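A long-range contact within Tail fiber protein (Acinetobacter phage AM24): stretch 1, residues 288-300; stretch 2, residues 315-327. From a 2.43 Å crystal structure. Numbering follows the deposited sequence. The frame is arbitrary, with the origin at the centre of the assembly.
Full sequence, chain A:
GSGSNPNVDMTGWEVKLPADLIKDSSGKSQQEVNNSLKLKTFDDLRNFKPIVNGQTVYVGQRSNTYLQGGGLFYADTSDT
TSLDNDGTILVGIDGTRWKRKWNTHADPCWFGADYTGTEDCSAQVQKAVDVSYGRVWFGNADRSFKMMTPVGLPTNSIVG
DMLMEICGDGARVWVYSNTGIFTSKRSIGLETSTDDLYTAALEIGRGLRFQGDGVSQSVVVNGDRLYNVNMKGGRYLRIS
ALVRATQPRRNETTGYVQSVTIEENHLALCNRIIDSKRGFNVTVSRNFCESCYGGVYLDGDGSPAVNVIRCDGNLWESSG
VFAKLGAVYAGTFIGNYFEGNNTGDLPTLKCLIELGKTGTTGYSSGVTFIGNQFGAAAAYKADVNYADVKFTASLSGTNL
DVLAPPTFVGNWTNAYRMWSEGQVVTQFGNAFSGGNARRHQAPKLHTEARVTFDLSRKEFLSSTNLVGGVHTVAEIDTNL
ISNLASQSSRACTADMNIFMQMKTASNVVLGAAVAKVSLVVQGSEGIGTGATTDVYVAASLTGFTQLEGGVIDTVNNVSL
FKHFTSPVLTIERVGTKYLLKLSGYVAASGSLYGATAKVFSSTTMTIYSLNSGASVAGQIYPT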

ATOM      1  N   PHE A 288       5.860  -6.792  13.205  1.00 36.92           N
ATOM      2  CA  PHE A 288       5.188  -7.600  14.223  1.00 39.61           C
ATOM      3  C   PHE A 288       5.485  -6.989  15.592  1.00 42.26           C
ATOM      4  O   PHE A 288       6.546  -7.228  16.171  1.00 46.92           O
ATOM      5  CB  PHE A 288       5.665  -9.049  14.156  1.00 42.15           C
ATOM      6  CG  PHE A 288       5.336  -9.749  12.863  1.00 38.95           C
ATOM      7  CD1 PHE A 288       4.120  -9.528  12.230  1.00 39.33           C
ATOM      8  CD2 PHE A 288       6.240 -10.634  12.284  1.00 37.78           C
ATOM      9  CE1 PHE A 288       3.808 -10.175  11.047  1.00 35.08           C
ATOM     10  CE2 PHE A 288       5.934 -11.288  11.098  1.00 35.47           C
ATOM     11  CZ  PHE A 288       4.713 -11.056  10.480  1.00 40.54           C
ATOM     12  N   CYS A 289       4.554  -6.202  16.126  1.00 42.91           N
ATOM     13  CA  CYS A 289       4.758  -5.520  17.404  1.00 43.18           C
ATOM     14  C   CYS A 289       3.892  -6.159  18.480  1.00 41.28           C
ATOM     15  O   CYS A 289       2.661  -6.126  18.392  1.00 43.49           O
ATOM     16  CB  CYS A 289       4.449  -4.029  17.297  1.00 34.22           C
ATOM     17  SG  CYS A 289       5.054  -3.241  15.802  1.00 34.06           S
ATOM     18  N   GLU A 290       4.540  -6.708  19.507  1.00 37.58           N
ATOM     19  CA  GLU A 290       3.872  -7.455  20.565  1.00 37.45           C
ATOM     20  C   GLU A 290       4.151  -6.785  21.902  1.00 41.04           C
ATOM     21  O   GLU A 290       5.307  -6.700  22.327  1.00 46.32           O
ATOM     22  CB  GLU A 290       4.341  -8.912  20.582  1.00 37.59           C
ATOM     23  CG  GLU A 290       4.243  -9.615  19.234  1.00 41.30           C
ATOM     24  CD  GLU A 290       2.880 -10.257  19.002  1.00 46.06           C
ATOM     25  OE1 GLU A 290       1.915  -9.900  19.717  1.00 47.05           O
ATOM     26  OE2 GLU A 290       2.774 -11.125  18.109  1.00 47.61           O
ATOM     27  N   SER A 291       3.093  -6.308  22.557  1.00 40.61           N
ATOM     28  CA  SER A 291       3.184  -5.741  23.901  1.00 41.39           C
ATOM     29  C   SER A 291       4.128  -4.540  23.942  1.00 38.09           C
ATOM     30  O   SER A 291       4.905  -4.373  24.882  1.00 38.68           O
ATOM     31  CB  SER A 291       3.616  -6.802  24.914  1.00 39.61           C
ATOM     32  OG  SER A 291       2.731  -7.908  24.899  1.00 42.33           O
ATOM     33  N   CYS A 292       4.067  -3.698  22.915  1.00 37.15           N
ATOM     34  CA  CYS A 292       4.819  -2.450  22.896  1.00 39.18           C
ATOM     35  C   CYS A 292       4.008  -1.345  23.561  1.00 43.10           C
ATOM     36  O   CYS A 292       2.808  -1.213  23.328  1.00 44.84           O
ATOM     37  CB  CYS A 292       5.169  -2.052  21.464  1.00 35.81           C
ATOM     38  SG  CYS A 292       6.430  -3.088  20.707  1.00 39.59           S
ATOM     39  N   TYR A 293       4.672  -0.543  24.385  1.00 43.86           N
ATOM     40  CA  TYR A 293       3.982   0.473  25.169  1.00 44.04           C
ATOM     41  C   TYR A 293       3.758   1.772  24.403  1.00 42.69           C
ATOM     42  O   TYR A 293       3.083   2.671  24.921  1.00 40.98           O
ATOM     43  CB  TYR A 293       4.766   0.730  26.462  1.00 39.00           C
ATOM     44  CG  TYR A 293       4.971  -0.540  27.246  1.00 39.80           C
ATOM     45  CD1 TYR A 293       3.902  -1.157  27.887  1.00 40.50           C
ATOM     46  CD2 TYR A 293       6.222  -1.145  27.318  1.00 41.83           C
ATOM     47  CE1 TYR A 293       4.071  -2.333  28.597  1.00 44.29           C
ATOM     48  CE2 TYR A 293       6.408  -2.326  28.027  1.00 45.84           C
ATOM     49  CZ  TYR A 293       5.327  -2.919  28.664  1.00 46.67           C
ATOM     50  OH  TYR A 293       5.496  -4.092  29.372  1.00 44.69           O
ATOM     51  N   GLY A 294       4.287   1.888  23.187  1.00 40.14           N
ATOM     52  CA  GLY A 294       4.105   3.084  22.389  1.00 37.44           C
ATOM     53  C   GLY A 294       4.690   2.934  21.001  1.00 41.89           C
ATOM     54  O   GLY A 294       5.694   2.236  20.818  1.00 44.86           O
ATOM     55  N   GLY A 295       4.071   3.576  20.014  1.00 40.72           N
ATOM     56  CA  GLY A 295       4.551   3.488  18.647  1.00 37.94           C
ATOM     57  C   GLY A 295       5.223   4.748  18.147  1.00 38.68           C
ATOM     58  O   GLY A 295       6.249   5.169  18.688  1.00 35.99           O
ATOM     59  N   VAL A 296       4.648   5.366  17.118  1.00 42.73           N
ATOM     60  CA  VAL A 296       5.237   6.538  16.476  1.00 40.00           C
ATOM     61  C   VAL A 296       4.751   7.782  17.207  1.00 40.83           C
ATOM     62  O   VAL A 296       3.596   8.183  17.064  1.00 43.46           O
ATOM     63  CB  VAL A 296       4.878   6.604  14.988  1.00 38.10           C
ATOM     64  CG1 VAL A 296       5.648   7.728  14.314  1.00 38.39           C
ATOM     65  CG2 VAL A 296       5.160   5.273  14.319  1.00 37.60           C
ATOM     66  N   TYR A 297       5.633   8.398  17.985  1.00 38.67           N
ATOM     67  CA  TYR A 297       5.333   9.646  18.677  1.00 36.40           C
ATOM     68  C   TYR A 297       6.049  10.775  17.943  1.00 40.74           C
ATOM     69  O   TYR A 297       7.284  10.858  17.969  1.00 44.34           O
ATOM     70  CB  TYR A 297       5.767   9.582  20.138  1.00 35.43           C
ATOM     71  CG  TYR A 297       4.765   8.952  21.083  1.00 38.03           C
ATOM     72  CD1 TYR A 297       4.257   7.676  20.849  1.00 39.26           C
ATOM     73  CD2 TYR A 297       4.342   9.626  22.225  1.00 36.61           C
ATOM     74  CE1 TYR A 297       3.350   7.091  21.726  1.00 37.47           C
ATOM     75  CE2 TYR A 297       3.440   9.053  23.104  1.00 38.46           C
ATOM     76  CZ  TYR A 297       2.947   7.787  22.850  1.00 39.29           C
ATOM     77  OH  TYR A 297       2.052   7.221  23.731  1.00 41.14           O
ATOM     78  N   LEU A 298       5.269  11.633  17.268  1.00 38.74           N
ATOM     79  CA  LEU A 298       5.770  12.834  16.603  1.00 40.83           C
ATOM     80  C   LEU A 298       4.733  13.934  16.843  1.00 42.18           C
ATOM     81  O   LEU A 298       4.029  14.372  15.937  1.00 39.80           O
ATOM     82  CB  LEU A 298       6.012  12.601  15.108  1.00 40.21           C
ATOM     83  CG  LEU A 298       7.008  11.515  14.689  1.00 38.60           C
ATOM     84  CD1 LEU A 298       6.823  11.147  13.217  1.00 37.00           C
ATOM     85  CD2 LEU A 298       8.444  11.955  14.964  1.00 34.42           C
ATOM     86  N   ASP A 299       4.627  14.384  18.093  1.00 43.52           N
ATOM     87  CA  ASP A 299       3.517  15.226  18.532  1.00 44.37           C
ATOM     88  C   ASP A 299       3.945  16.659  18.851  1.00 43.17           C
ATOM     89  O   ASP A 299       3.439  17.277  19.790  1.00 39.75           O
ATOM     90  CB  ASP A 299       2.818  14.602  19.737  1.00 44.44           C
ATOM     91  CG  ASP A 299       3.783  14.210  20.843  1.00 42.09           C
ATOM     92  OD1 ASP A 299       5.014  14.289  20.632  1.00 37.26           O
ATOM     93  OD2 ASP A 299       3.303  13.831  21.933  1.00 39.49           O
ATOM     94  N   GLY A 300       4.866  17.210  18.066  1.00 44.51           N
ATOM     95  CA  GLY A 300       5.212  18.610  18.196  1.00 41.27           C
ATOM     96  C   GLY A 300       4.116  19.521  17.667  1.00 41.76           C
ATOM     97  O   GLY A 300       3.152  19.095  17.032  1.00 40.82           O
ATOM     98  N   LEU A 315       1.308  -5.198  12.819  1.00 40.28           N
ATOM     99  CA  LEU A 315       0.640  -5.897  13.910  1.00 34.10           C
ATOM    100  C   LEU A 315       0.842  -5.084  15.181  1.00 41.79           C
ATOM    101  O   LEU A 315       1.962  -4.649  15.469  1.00 43.70           O
ATOM    102  CB  LEU A 315       1.190  -7.312  14.075  1.00 34.63           C
ATOM    103  CG  LEU A 315       0.987  -8.069  15.390  1.00 36.99           C
ATOM    104  CD1 LEU A 315      -0.413  -8.615  15.494  1.00 35.96           C
ATOM    105  CD2 LEU A 315       1.996  -9.204  15.481  1.00 39.39           C
ATOM    106  N   TRP A 316      -0.245  -4.858  15.924  1.00 39.67           N
ATOM    107  CA  TRP A 316      -0.219  -4.044  17.147  1.00 38.65           C
ATOM    108  C   TRP A 316      -1.182  -4.683  18.148  1.00 40.71           C
ATOM    109  O   TRP A 316      -2.376  -4.367  18.166  1.00 42.48           O
ATOM    110  CB  TRP A 316      -0.590  -2.597  16.850  1.00 34.62           C
ATOM    111  CG  TRP A 316      -0.232  -1.634  17.935  1.00 34.33           C
ATOM    112  CD1 TRP A 316      -1.089  -1.036  18.821  1.00 35.24           C
ATOM    113  CD2 TRP A 316       1.075  -1.140  18.248  1.00 36.23           C
ATOM    114  NE1 TRP A 316      -0.392  -0.209  19.667  1.00 36.51           N
ATOM    115  CE2 TRP A 316       0.937  -0.249  19.332  1.00 38.21           C
ATOM    116  CE3 TRP A 316       2.349  -1.364  17.716  1.00 33.92           C
ATOM    117  CZ2 TRP A 316       2.028   0.413  19.896  1.00 38.51           C
ATOM    118  CZ3 TRP A 316       3.431  -0.708  18.277  1.00 35.43           C
ATOM    119  CH2 TRP A 316       3.265   0.169  19.357  1.00 36.86           C
ATOM    120  N   GLU A 317      -0.652  -5.573  18.985  1.00 40.27           N
ATOM    121  CA  GLU A 317      -1.451  -6.372  19.904  1.00 42.32           C
ATOM    122  C   GLU A 317      -0.969  -6.167  21.334  1.00 44.26           C
ATOM    123  O   GLU A 317       0.238  -6.062  21.581  1.00 46.68           O
ATOM    124  CB  GLU A 317      -1.378  -7.857  19.531  1.00 47.43           C
ATOM    125  CG  GLU A 317      -2.487  -8.717  20.111  1.00 54.36           C
ATOM    126  CD  GLU A 317      -2.562 -10.076  19.445  1.00 56.27           C
ATOM    127  OE1 GLU A 317      -1.717 -10.351  18.566  1.00 54.57           O
ATOM    128  OE2 GLU A 317      -3.464 -10.869  19.796  1.00 57.92           O
ATOM    129  N   SER A 318      -1.922  -6.115  22.270  1.00 42.38           N
ATOM    130  CA  SER A 318      -1.624  -5.976  23.698  1.00 44.17           C
ATOM    131  C   SER A 318      -0.681  -4.806  23.949  1.00 40.43           C
ATOM    132  O   SER A 318       0.207  -4.864  24.800  1.00 39.72           O
ATOM    133  CB  SER A 318      -1.045  -7.272  24.270  1.00 44.45           C
ATOM    134  OG  SER A 318      -1.881  -8.373  23.966  1.00 47.81           O
ATOM    135  N   SER A 319      -0.884  -3.730  23.206  1.00 37.90           N
ATOM    136  CA  SER A 319       0.067  -2.632  23.158  1.00 37.57           C
ATOM    137  C   SER A 319      -0.595  -1.333  23.622  1.00 41.31           C
ATOM    138  O   SER A 319      -1.732  -1.321  24.105  1.00 43.56           O
ATOM    139  CB  SER A 319       0.633  -2.508  21.744  1.00 39.00           C
ATOM    140  OG  SER A 319       1.569  -3.538  21.477  1.00 39.67           O
ATOM    141  N   GLY A 320       0.129  -0.234  23.470  1.00 37.15           N
ATOM    142  CA  GLY A 320      -0.333   1.078  23.881  1.00 38.60           C
ATOM    143  C   GLY A 320      -0.831   1.913  22.720  1.00 41.07           C
ATOM    144  O   GLY A 320      -1.484   1.407  21.802  1.00 39.89           O
ATOM    145  N   VAL A 321      -0.521   3.209  22.766  1.00 41.79           N
ATOM    146  CA  VAL A 321      -0.910   4.112  21.689  1.00 42.31           C
ATOM    147  C   VAL A 321       0.009   3.869  20.498  1.00 41.96           C
ATOM    148  O   VAL A 321       1.235   3.992  20.607  1.00 39.80           O
ATOM    149  CB  VAL A 321      -0.857   5.575  22.151  1.00 42.78           C
ATOM    150  CG1 VAL A 321      -0.967   6.526  20.959  1.00 38.37           C
ATOM    151  CG2 VAL A 321      -1.964   5.848  23.154  1.00 36.86           C
ATOM    152  N   PHE A 322      -0.583   3.513  19.352  1.00 41.46           N
ATOM    153  CA  PHE A 322       0.221   3.182  18.182  1.00 38.85           C
ATOM    154  C   PHE A 322       0.865   4.417  17.565  1.00 39.79           C
ATOM    155  O   PHE A 322       1.961   4.323  16.994  1.00 39.62           O
ATOM    156  CB  PHE A 322      -0.632   2.455  17.140  1.00 33.47           C
ATOM    157  CG  PHE A 322       0.069   2.254  15.824  1.00 35.47           C
ATOM    158  CD1 PHE A 322       1.145   1.377  15.726  1.00 38.55           C
ATOM    159  CD2 PHE A 322      -0.334   2.948  14.692  1.00 35.37           C
ATOM    160  CE1 PHE A 322       1.804   1.191  14.522  1.00 41.06           C
ATOM    161  CE2 PHE A 322       0.319   2.772  13.483  1.00 39.15           C
ATOM    162  CZ  PHE A 322       1.390   1.892  13.396  1.00 43.94           C
ATOM    163  N   ALA A 323       0.206   5.572  17.650  1.00 36.40           N
ATOM    164  CA  ALA A 323       0.744   6.768  17.010  1.00 37.00           C
ATOM    165  C   ALA A 323       0.118   7.995  17.661  1.00 40.59           C
ATOM    166  O   ALA A 323      -1.087   8.229  17.525  1.00 44.95           O
ATOM    167  CB  ALA A 323       0.491   6.752  15.514  1.00 37.19           C
ATOM    168  N   LYS A 324       0.933   8.781  18.354  1.00 40.03           N
ATOM    169  CA  LYS A 324       0.493  10.047  18.913  1.00 39.80           C
ATOM    170  C   LYS A 324       1.230  11.088  18.065  1.00 41.96           C
ATOM    171  O   LYS A 324       2.404  11.397  18.290  1.00 38.71           O
ATOM    172  CB  LYS A 324       0.805  10.162  20.404  1.00 38.71           C
ATOM    173  CG  LYS A 324       0.685  11.578  20.994  1.00 43.05           C
ATOM    174  CD  LYS A 324       0.991  11.700  22.506  1.00 37.31           C
ATOM    175  CE  LYS A 324       0.099  12.739  23.154  1.00 38.77           C
ATOM    176  NZ  LYS A 324       0.609  14.092  22.803  1.00 41.54           N
ATOM    177  N   LEU A 325       0.541  11.603  17.055  1.00 43.09           N
ATOM    178  CA  LEU A 325       1.125  12.508  16.080  1.00 38.96           C
ATOM    179  C   LEU A 325       0.583  13.921  16.253  1.00 41.08           C
ATOM    180  O   LEU A 325      -0.522  14.134  16.772  1.00 42.48           O
ATOM    181  CB  LEU A 325       0.833  12.024  14.652  1.00 34.80           C
ATOM    182  CG  LEU A 325       1.215  10.571  14.378  1.00 37.59           C
ATOM    183  CD1 LEU A 325       0.825  10.155  12.951  1.00 34.66           C
ATOM    184  CD2 LEU A 325       2.706  10.349  14.608  1.00 39.22           C
ATOM    185  N   GLY A 326       1.383  14.886  15.797  1.00 39.44           N
ATOM    186  CA  GLY A 326       0.957  16.266  15.678  1.00 36.92           C
ATOM    187  C   GLY A 326       0.174  16.483  14.401  1.00 39.14           C
ATOM    188  O   GLY A 326      -0.517  15.586  13.904  1.00 39.38           O
ATOM    189  N   ALA A 327       0.270  17.697  13.864  1.00 42.11           N
ATOM    190  CA  ALA A 327      -0.299  17.974  12.553  1.00 35.69           C
ATOM    191  C   ALA A 327       0.366  17.091  11.505  1.00 35.06           C
ATOM    192  O   ALA A 327       1.597  17.038  11.411  1.00 36.25           O
ATOM    193  CB  ALA A 327      -0.121  19.452  12.201  1.00 36.44           C
TER
HETATM  194  O   HOH W   1       1.190   4.622  24.863  1.00 39.34           O
HETATM  195  O   HOH W   2       1.456  19.903  14.938  1.00 38.41           O

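The strongest polar contact is the salt bridge between K324 NZ and D299 OD2, 2.8 Å apart. K324 starts extended (chi1 and chi2 t) and turns at its end (chi4 m) to bring NZ to D299, which, just past the end of its strand, presents its carboxylate with chi1 p. The remaining polar links are mostly backbone, because the stretches run side by side as parallel strands, one pair formed by 288-290 and 315-317, a second centred on V296-L298 and A323-L325. In the first pair C289 N donates to L315 O (3.1 Å) and S291 N to E317 O (3.0 Å); between them the bond from E317 N to C289 O is weak at 3.4 Å. In the second pair V296 N donates to F322 O (2.9 Å), L298 N to K324 O (3.1 Å) and G326 N to L298 O (2.7 Å), while K324 N gives a weak bond to V296 O (3.0 Å).

The ladder continues between the two pairs. S319 OG accepts from C292 N (2.9 Å) and itself donates to E317 O (2.9 Å), so one small hydroxyl ties the two backbones together. G320 N then bonds to C292 O, and G295 N to V321 O, both at 2.9 Å. Glycine suits this close approach: a CB on G295 would lie 2.0 Å from F322 O, and one on G320 2.5 Å from Y293 O. Water 1 bridges the stretches here, donating to Y293 O (2.7 Å) and Y297 OH (3.0 Å) and accepting from V321 N (3.1 Å). Water 2 does likewise at the far end, between G300 O (2.8 Å) and A327 N (2.7 Å).

The two stretches bury 1045 Å² between them, both sides summed, and side-chain packing contributes to it. The W316 indole is anchored by its own stretch, NE1 donating to G320 O (2.9 Å), and its six-membered ring lies against stretch 1: CE3 is 3.4 Å from C289 CB and CH2 3.6 Å from C292 CB. The small cysteine side chains fit against the ring, and C289 SG lies at its edge. V296, A323, L298 and L325 share one face of their sheet, where L325 CD2 sits 4.0 Å from both V296 CG1 and L298 CB. On the other face K324 covers the Y297 ring, with CB 3.9 Å from its centroid, so the lysine contributes apolar contact as well as charge. L315 CD2 packs against F288 CD1 at 3.9 Å. Nearby, the like-charged E290 OE1 and E317 OE1 lie 3.8 Å apart.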